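Local coordinates for putative acetyl/propionyl-CoA carboxylase, alpha subunit (PDB 2O1Q), which is of unconfirmed function but has a zinc-binding cupin fold and is probably an acetylacetone dioxygenase-like oxidoreductase, at residues Val61-Gly66 with Pro120-Lys125; Gly29-Lys34 with Ser55-His60. All blocks are in the same frame, centred on the assembly; numbering follows the deposited sequence.

Contact 1. Residues Val61-Gly66 with Pro120-Lys125; sequences VHVGPG and PLTFVK. With ZN (zinc ion), chain C.
Val61 and Thr122 form an antiparallel hydrogen-bonded pair, each amide bonding the other's carbonyl. Val61 N lies 2.8 Å from Thr122 O with the donor tilted 28° from the carbonyl plane, whereas Thr122 N meets Val61 O straighter, at 165° about the hydrogen and in the plane of that carbonyl. The next pair, His62 with Leu121, is non-hydrogen-bonded, and beyond it Val63 N reaches Pro120 O only weakly, at 3.4 Å. As the strands part, a water takes over: it accepts from Gly64 N and lies 2.8 Å from Pro120 O, to which it can donate.

On one face of the sheet, His62 and Leu121 run side by side in the same direction. Leu121 CD2 sits over the imidazole, 3.5 Å from the ring centroid and nearest to ND1 and CE1, a CH-pi contact that covers one face of a ring whose NE2 binds zinc at 2.1 Å. On the other face, Val61 CG2 touches Val124 CG1. Past the paired residues, Val63 crosses Pro120 at about a right angle. With chi1 at -50°, Val63 CG1 is anti to the carbonyl carbon and borders Thr122 OG1, while CG2 presses on Pro120 CD at 3.4 Å, tighter than usual for two carbons. An alanine at Val63 would probably leave a gap beside Pro120 CD and Thr122 OG1, since both methyls making these contacts would be gone. Val63 and Pro120 also pack against Pro120 and Val63, respectively, of a second subunit, so this strand end adjoins a subunit interface. His60 and His102 join His62 at the zinc, and this histidine cluster on antiparallel strands is characteristic of a cupin metal site.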
ATOM      1  N   VAL A  61       4.754  18.466  -2.288  1.00 14.83           N
ATOM      2  CA  VAL A  61       4.195  17.693  -1.159  1.00 17.00           C
ATOM      3  C   VAL A  61       4.052  16.228  -1.569  1.00 16.35           C
ATOM      4  O   VAL A  61       3.610  15.928  -2.683  1.00 18.49           O
ATOM      5  CB  VAL A  61       2.887  18.270  -0.694  1.00 19.45           C
ATOM      6  CG1 VAL A  61       2.405  17.554   0.590  1.00 19.53           C
ATOM      7  CG2 VAL A  61       3.057  19.765  -0.418  1.00 14.98           C
ATOM      8  N   HIS A  62       4.515  15.360  -0.691  1.00 17.16           N
ATOM      9  CA  HIS A  62       4.319  13.921  -0.853  1.00 15.45           C
ATOM     10  C   HIS A  62       2.939  13.523  -0.357  1.00 17.38           C
ATOM     11  O   HIS A  62       2.610  13.712   0.801  1.00 18.26           O
ATOM     12  CB  HIS A  62       5.368  13.128  -0.093  1.00 17.88           C
ATOM     13  CG  HIS A  62       6.741  13.312  -0.643  1.00 19.27           C
ATOM     14  ND1 HIS A  62       7.382  12.313  -1.326  1.00 18.47           N
ATOM     15  CD2 HIS A  62       7.549  14.407  -0.724  1.00 20.82           C
ATOM     16  CE1 HIS A  62       8.571  12.751  -1.720  1.00 20.28           C
ATOM     17  NE2 HIS A  62       8.653  14.037  -1.448  1.00 17.53           N
ATOM     18  N   VAL A  63       2.145  12.932  -1.233  1.00 15.65           N
ATOM     19  CA  VAL A  63       0.780  12.493  -0.859  1.00 16.29           C
ATOM     20  C   VAL A  63       0.834  11.120  -0.190  1.00 16.67           C
ATOM     21  O   VAL A  63      -0.114  10.740   0.450  1.00 16.49           O
ATOM     22  CB  VAL A  63      -0.259  12.514  -2.021  1.00 15.85           C
ATOM     23  CG1 VAL A  63      -0.239  13.856  -2.754  1.00 15.22           C
ATOM     24  CG2 VAL A  63      -0.123  11.322  -2.921  1.00 15.90           C
ATOM     25  N   GLY A  64       1.931  10.367  -0.375  1.00 15.22           N
ATOM     26  CA  GLY A  64       2.149   9.117   0.298  1.00 15.43           C
ATOM     27  C   GLY A  64       3.584   9.055   0.727  1.00 15.83           C
ATOM     28  O   GLY A  64       4.422   9.919   0.401  1.00 15.06           O
ATOM     29  N   PRO A  65       3.887   8.000   1.446  1.00 17.27           N
ATOM     30  CA  PRO A  65       5.228   7.827   1.896  1.00 16.89           C
ATOM     31  C   PRO A  65       6.246   7.611   0.775  1.00 16.02           C
ATOM     32  O   PRO A  65       5.988   6.923  -0.211  1.00 17.73           O
ATOM     33  CB  PRO A  65       5.081   6.625   2.853  1.00 19.32           C
ATOM     34  CG  PRO A  65       4.047   5.851   2.328  1.00 17.28           C
ATOM     35  CD  PRO A  65       3.025   6.870   1.831  1.00 19.05           C
ATOM     36  N   GLY A  66       7.432   8.129   1.018  1.00 17.44           N
ATOM     37  CA  GLY A  66       8.569   7.923   0.149  1.00 17.45           C
ATOM     38  C   GLY A  66       9.771   7.586   0.975  1.00 18.64           C
ATOM     39  O   GLY A  66       9.862   7.985   2.123  1.00 16.87           O
ATOM     40  N   PRO A 120       1.616  10.200  -5.982  1.00 16.20           N
ATOM     41  CA  PRO A 120       2.276  11.353  -6.632  1.00 17.38           C
ATOM     42  C   PRO A 120       2.870  12.397  -5.743  1.00 17.25           C
ATOM     43  O   PRO A 120       2.766  12.332  -4.523  1.00 18.53           O
ATOM     44  CB  PRO A 120       1.135  11.997  -7.427  1.00 16.54           C
ATOM     45  CG  PRO A 120      -0.150  11.611  -6.698  1.00 17.75           C
ATOM     46  CD  PRO A 120       0.142  10.227  -6.122  1.00 17.33           C
ATOM     47  N   LEU A 121       3.612  13.294  -6.373  1.00 17.98           N
ATOM     48  CA  LEU A 121       4.046  14.529  -5.742  1.00 16.97           C
ATOM     49  C   LEU A 121       3.114  15.636  -6.226  1.00 16.11           C
ATOM     50  O   LEU A 121       2.852  15.758  -7.461  1.00 18.30           O
ATOM     51  CB  LEU A 121       5.498  14.869  -6.093  1.00 16.48           C
ATOM     52  CG  LEU A 121       6.530  13.786  -5.808  1.00 19.50           C
ATOM     53  CD1 LEU A 121       7.959  14.251  -6.126  1.00 25.72           C
ATOM     54  CD2 LEU A 121       6.381  13.277  -4.385  1.00 19.12           C
ATOM     55  N   THR A 122       2.664  16.465  -5.287  1.00 17.41           N
ATOM     56  CA  THR A 122       1.930  17.686  -5.606  1.00 14.85           C
ATOM     57  C   THR A 122       2.937  18.847  -5.618  1.00 16.38           C
ATOM     58  O   THR A 122       3.424  19.263  -4.577  1.00 16.93           O
ATOM     59  CB  THR A 122       0.797  17.955  -4.642  1.00 16.98           C
ATOM     60  OG1 THR A 122      -0.054  16.802  -4.618  1.00 19.60           O
ATOM     61  CG2 THR A 122       0.021  19.202  -5.061  1.00 18.67           C
ATOM     62  N   PHE A 123       3.223  19.359  -6.809  1.00 15.68           N
ATOM     63  CA  PHE A 123       4.038  20.543  -6.904  1.00 18.17           C
ATOM     64  C   PHE A 123       3.154  21.741  -6.633  1.00 18.07           C
ATOM     65  O   PHE A 123       2.033  21.810  -7.165  1.00 19.45           O
ATOM     66  CB  PHE A 123       4.777  20.650  -8.255  1.00 15.50           C
ATOM     67  CG  PHE A 123       5.903  19.644  -8.403  1.00 15.16           C
ATOM     68  CD1 PHE A 123       5.617  18.363  -8.895  1.00 20.78           C
ATOM     69  CD2 PHE A 123       7.173  19.938  -8.038  1.00 20.33           C
ATOM     70  CE1 PHE A 123       6.615  17.384  -8.979  1.00 21.39           C
ATOM     71  CE2 PHE A 123       8.197  18.974  -8.129  1.00 18.33           C
ATOM     72  CZ  PHE A 123       7.895  17.684  -8.608  1.00 17.56           C
ATOM     73  N   VAL A 124       3.657  22.638  -5.768  1.00 16.41           N
ATOM     74  CA  VAL A 124       2.864  23.729  -5.203  1.00 19.04           C
ATOM     75  C   VAL A 124       3.480  25.090  -5.443  1.00 21.33           C
ATOM     76  O   VAL A 124       4.666  25.233  -5.685  1.00 23.87           O
ATOM     77  CB  VAL A 124       2.603  23.523  -3.693  1.00 16.28           C
ATOM     78  CG1 VAL A 124       1.748  22.256  -3.486  1.00 19.12           C
ATOM     79  CG2 VAL A 124       3.895  23.498  -2.870  1.00 21.15           C
ATOM     80  N   LYS A 125       2.588  26.072  -5.437  1.00 26.00           N
ATOM     81  CA  LYS A 125       2.929  27.493  -5.443  1.00 28.54           C
ATOM     82  C   LYS A 125       3.263  27.884  -4.022  1.00 28.46           C
ATOM     83  O   LYS A 125       2.970  27.120  -3.083  1.00 26.08           O
ATOM     84  CB  LYS A 125       1.725  28.306  -5.934  1.00 27.97           C
ATOM     85  CG  LYS A 125       1.385  28.079  -7.380  1.00 25.70           C
ATOM     86  CD  LYS A 125       0.158  28.887  -7.828  1.00 32.50           C
ATOM     87  CE  LYS A 125      -0.675  28.130  -8.869  1.00 38.29           C
ATOM     88  NZ  LYS A 125      -1.971  28.799  -9.166  1.00 45.55           N
TER
HETATM   89 ZN    ZN C 145      10.178  15.379  -1.910  1.00 19.69          ZN
HETATM   90  O   HOH W   1       3.683  10.415  -2.772  1.00 14.87           O

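Contact 2. Residues Gly29-Lys34 with Ser55-His60; sequences GGIRWK and SSFAAH. With ZN (zinc ion), chain C.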
ATOM      1  N   GLY A  29      19.307  23.234 -11.998  1.00 15.49           N
ATOM      2  CA  GLY A  29      20.681  22.953 -11.719  1.00 14.90           C
ATOM      3  C   GLY A  29      21.209  21.748 -12.369  1.00 15.44           C
ATOM      4  O   GLY A  29      22.324  21.343 -12.066  1.00 15.39           O
ATOM      5  N   GLY A  30      20.429  21.134 -13.255  1.00 15.65           N
ATOM      6  CA  GLY A  30      20.976  20.061 -14.061  1.00 16.88           C
ATOM      7  C   GLY A  30      20.770  18.640 -13.572  1.00 15.29           C
ATOM      8  O   GLY A  30      21.571  17.721 -13.883  1.00 14.20           O
ATOM      9  N   ILE A  31      19.685  18.407 -12.856  1.00 16.53           N
ATOM     10  CA  ILE A  31      19.370  17.104 -12.323  1.00 18.80           C
ATOM     11  C   ILE A  31      19.030  16.158 -13.496  1.00 14.17           C
ATOM     12  O   ILE A  31      18.347  16.562 -14.465  1.00 16.82           O
ATOM     13  CB  ILE A  31      18.180  17.187 -11.323  1.00 16.20           C
ATOM     14  CG1 ILE A  31      18.554  18.060 -10.083  1.00 17.36           C
ATOM     15  CG2 ILE A  31      17.691  15.780 -10.952  1.00 24.41           C
ATOM     16  CD1 ILE A  31      17.531  18.103  -8.910  1.00 18.49           C
ATOM     17  N   ARG A  32      19.508  14.923 -13.382  1.00 13.33           N
ATOM     18  CA  ARG A  32      19.243  13.840 -14.327  1.00 16.52           C
ATOM     19  C   ARG A  32      18.661  12.691 -13.537  1.00 14.92           C
ATOM     20  O   ARG A  32      18.775  12.619 -12.285  1.00 15.56           O
ATOM     21  CB  ARG A  32      20.498  13.415 -15.080  1.00 16.59           C
ATOM     22  CG  ARG A  32      20.993  14.505 -16.016  1.00 19.69           C
ATOM     23  CD  ARG A  32      22.212  14.071 -16.797  1.00 20.26           C
ATOM     24  NE  ARG A  32      23.254  13.490 -15.944  1.00 23.45           N
ATOM     25  CZ  ARG A  32      24.254  12.717 -16.368  1.00 22.71           C
ATOM     26  NH1 ARG A  32      24.382  12.371 -17.618  1.00 23.66           N
ATOM     27  NH2 ARG A  32      25.099  12.203 -15.511  1.00 23.87           N
ATOM     28  N   TRP A  33      18.023  11.772 -14.249  1.00 17.58           N
ATOM     29  CA  TRP A  33      17.297  10.683 -13.596  1.00 14.55           C
ATOM     30  C   TRP A  33      17.286   9.437 -14.468  1.00 13.57           C
ATOM     31  O   TRP A  33      17.494   9.551 -15.670  1.00 14.59           O
ATOM     32  CB  TRP A  33      15.901  11.131 -13.181  1.00 16.32           C
ATOM     33  CG  TRP A  33      14.860  11.218 -14.225  1.00 16.15           C
ATOM     34  CD1 TRP A  33      14.971  11.763 -15.443  1.00 17.72           C
ATOM     35  CD2 TRP A  33      13.509  10.764 -14.111  1.00 16.15           C
ATOM     36  NE1 TRP A  33      13.778  11.730 -16.092  1.00 21.04           N
ATOM     37  CE2 TRP A  33      12.870  11.063 -15.313  1.00 15.67           C
ATOM     38  CE3 TRP A  33      12.791  10.111 -13.112  1.00 17.42           C
ATOM     39  CZ2 TRP A  33      11.528  10.756 -15.543  1.00 16.32           C
ATOM     40  CZ3 TRP A  33      11.469   9.808 -13.341  1.00 20.97           C
ATOM     41  CH2 TRP A  33      10.867  10.107 -14.558  1.00 17.88           C
ATOM     42  N   LYS A  34      16.926   8.299 -13.842  1.00 16.34           N
ATOM     43  CA  LYS A  34      16.546   7.030 -14.519  1.00 13.02           C
ATOM     44  C   LYS A  34      15.316   6.605 -13.760  1.00 13.68           C
ATOM     45  O   LYS A  34      15.377   6.410 -12.543  1.00 16.83           O
ATOM     46  CB  LYS A  34      17.633   5.990 -14.414  1.00 16.22           C
ATOM     47  CG  LYS A  34      18.944   6.462 -15.030  1.00 18.00           C
ATOM     48  CD  LYS A  34      20.028   5.400 -14.906  1.00 15.94           C
ATOM     49  CE  LYS A  34      21.341   5.931 -15.408  1.00 22.14           C
ATOM     50  NZ  LYS A  34      22.409   4.881 -15.468  1.00 20.26           N
ATOM     51  N   SER A  55      22.066  22.049  -7.272  1.00 12.78           N
ATOM     52  CA  SER A  55      20.756  21.700  -7.795  1.00 13.52           C
ATOM     53  C   SER A  55      19.631  21.546  -6.744  1.00 15.68           C
ATOM     54  O   SER A  55      19.873  21.464  -5.546  1.00 14.43           O
ATOM     55  CB  SER A  55      20.823  20.460  -8.705  1.00 16.09           C
ATOM     56  OG  SER A  55      21.146  19.313  -7.973  1.00 15.69           O
ATOM     57  N   SER A  56      18.408  21.596  -7.243  1.00 17.58           N
ATOM     58  CA  SER A  56      17.271  21.532  -6.386  1.00 15.31           C
ATOM     59  C   SER A  56      16.023  21.082  -7.092  1.00 16.57           C
ATOM     60  O   SER A  56      15.926  21.232  -8.295  1.00 14.77           O
ATOM     61  CB  SER A  56      16.979  22.866  -5.661  1.00 18.71           C
ATOM     62  OG  SER A  56      16.686  23.918  -6.611  1.00 19.34           O
ATOM     63  N   PHE A  57      15.031  20.608  -6.329  1.00 16.71           N
ATOM     64  CA  PHE A  57      13.702  20.350  -6.840  1.00 17.71           C
ATOM     65  C   PHE A  57      12.696  21.401  -6.469  1.00 17.13           C
ATOM     66  O   PHE A  57      12.830  22.019  -5.420  1.00 17.28           O
ATOM     67  CB  PHE A  57      13.218  19.065  -6.268  1.00 15.64           C
ATOM     68  CG  PHE A  57      13.881  17.866  -6.828  1.00 17.63           C
ATOM     69  CD1 PHE A  57      13.501  17.328  -8.038  1.00 18.10           C
ATOM     70  CD2 PHE A  57      14.864  17.228  -6.104  1.00 15.65           C
ATOM     71  CE1 PHE A  57      14.098  16.126  -8.524  1.00 17.26           C
ATOM     72  CE2 PHE A  57      15.457  16.109  -6.546  1.00 16.94           C
ATOM     73  CZ  PHE A  57      15.097  15.531  -7.785  1.00 17.81           C
ATOM     74  N   ALA A  58      11.699  21.608  -7.319  1.00 16.72           N
ATOM     75  CA  ALA A  58      10.676  22.589  -7.048  1.00 18.34           C
ATOM     76  C   ALA A  58       9.850  22.161  -5.850  1.00 15.69           C
ATOM     77  O   ALA A  58       9.729  20.953  -5.515  1.00 16.50           O
ATOM     78  CB  ALA A  58       9.786  22.780  -8.258  1.00 18.15           C
ATOM     79  N   ALA A  59       9.188  23.155  -5.236  1.00 17.99           N
ATOM     80  CA  ALA A  59       8.370  22.893  -4.028  1.00 18.76           C
ATOM     81  C   ALA A  59       7.294  21.874  -4.280  1.00 16.65           C
ATOM     82  O   ALA A  59       6.615  21.938  -5.304  1.00 13.81           O
ATOM     83  CB  ALA A  59       7.728  24.188  -3.526  1.00 19.19           C
ATOM     84  N   HIS A  60       7.144  20.940  -3.366  1.00 17.10           N
ATOM     85  CA  HIS A  60       6.224  19.856  -3.544  1.00 14.16           C
ATOM     86  C   HIS A  60       5.848  19.215  -2.235  1.00 16.18           C
ATOM     87  O   HIS A  60       6.517  19.411  -1.188  1.00 18.63           O
ATOM     88  CB  HIS A  60       6.771  18.815  -4.530  1.00 16.97           C
ATOM     89  CG  HIS A  60       7.973  18.098  -4.044  1.00 17.55           C
ATOM     90  ND1 HIS A  60       9.250  18.547  -4.272  1.00 18.89           N
ATOM     91  CD2 HIS A  60       8.092  16.939  -3.356  1.00 20.48           C
ATOM     92  CE1 HIS A  60      10.101  17.687  -3.731  1.00 17.30           C
ATOM     93  NE2 HIS A  60       9.423  16.720  -3.155  1.00 22.78           N
TER
HETATM   94 ZN    ZN C 145      10.178  15.379  -1.910  1.00 19.69          ZN
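Phe57 carries Ile31 CD1 over the centre of one ring face: the methyl stands 3.6 Å above the plane, and the line to the centroid lies 12° off the ring normal. This is a CH-pi contact, and the two side chains cross at about a right angle. Ile31 CG2 adds a looser touch at the rim, on CZ. The other flat group, the His60 ring, has the carbonyl of Ala58 at its edge, where ND1 donates to Ala58 O at 2.8 Å; the acceptor lies nearly in the ring plane and the angle at the hydrogen is 172°. Its NE2 binds zinc at 2.0 Å.

Behind its terminal methyl, Ile31 leans on Ser55. Ile31 CG1, anti to the carbonyl carbon at chi1 -63°, lies 3.6 Å from Ser55 OG, a van der Waals approach of a methylene to the hydroxyl, whose hydrogen bond is to Pro52 O. Ile31 CD1 also borders Ser56 O, and Gly29 O rests on Ser55 CB. Cys51 and Phe22 pack on Ile31 as well, continuing the apolar surroundings between the two sheets.

No hydrogen bond joins 29-34 to 55-60, so their association rests on apolar packing centred on Ile31. Within 55-60 the side-chain hydrogen bond is made by His60: with ND1 occupied as a donor, its ring rotation is fixed and NE2 is left to coordinate the metal, while the Ala58 carbonyl would probably strengthen the imidazole as a ligand.

In the fold
Contacts 1 and 2 share the strand 55-62, and their centres lie about 14 Å apart. Contact 2 closes first along the chain, with its segment 55-60 running directly into segment 61-66 of contact 1. Strand 121-124 of contact 1 extends across this junction: Val124 N approaches Ala59 O at 3.1 Å, a probable hydrogen bond, and Phe123 CD2 packs 3.4 Å from the same carbonyl oxygen. Each contact supplies one histidine to a single zinc, His62 from contact 1 and His60 from contact 2, with His102 as the third. Bound acetate, probably from the crystallisation liquor, lies about 3 Å from the side chain of His62, and acetate is also about 4 Å from that of Phe57, consistent with a pocket beside the metal.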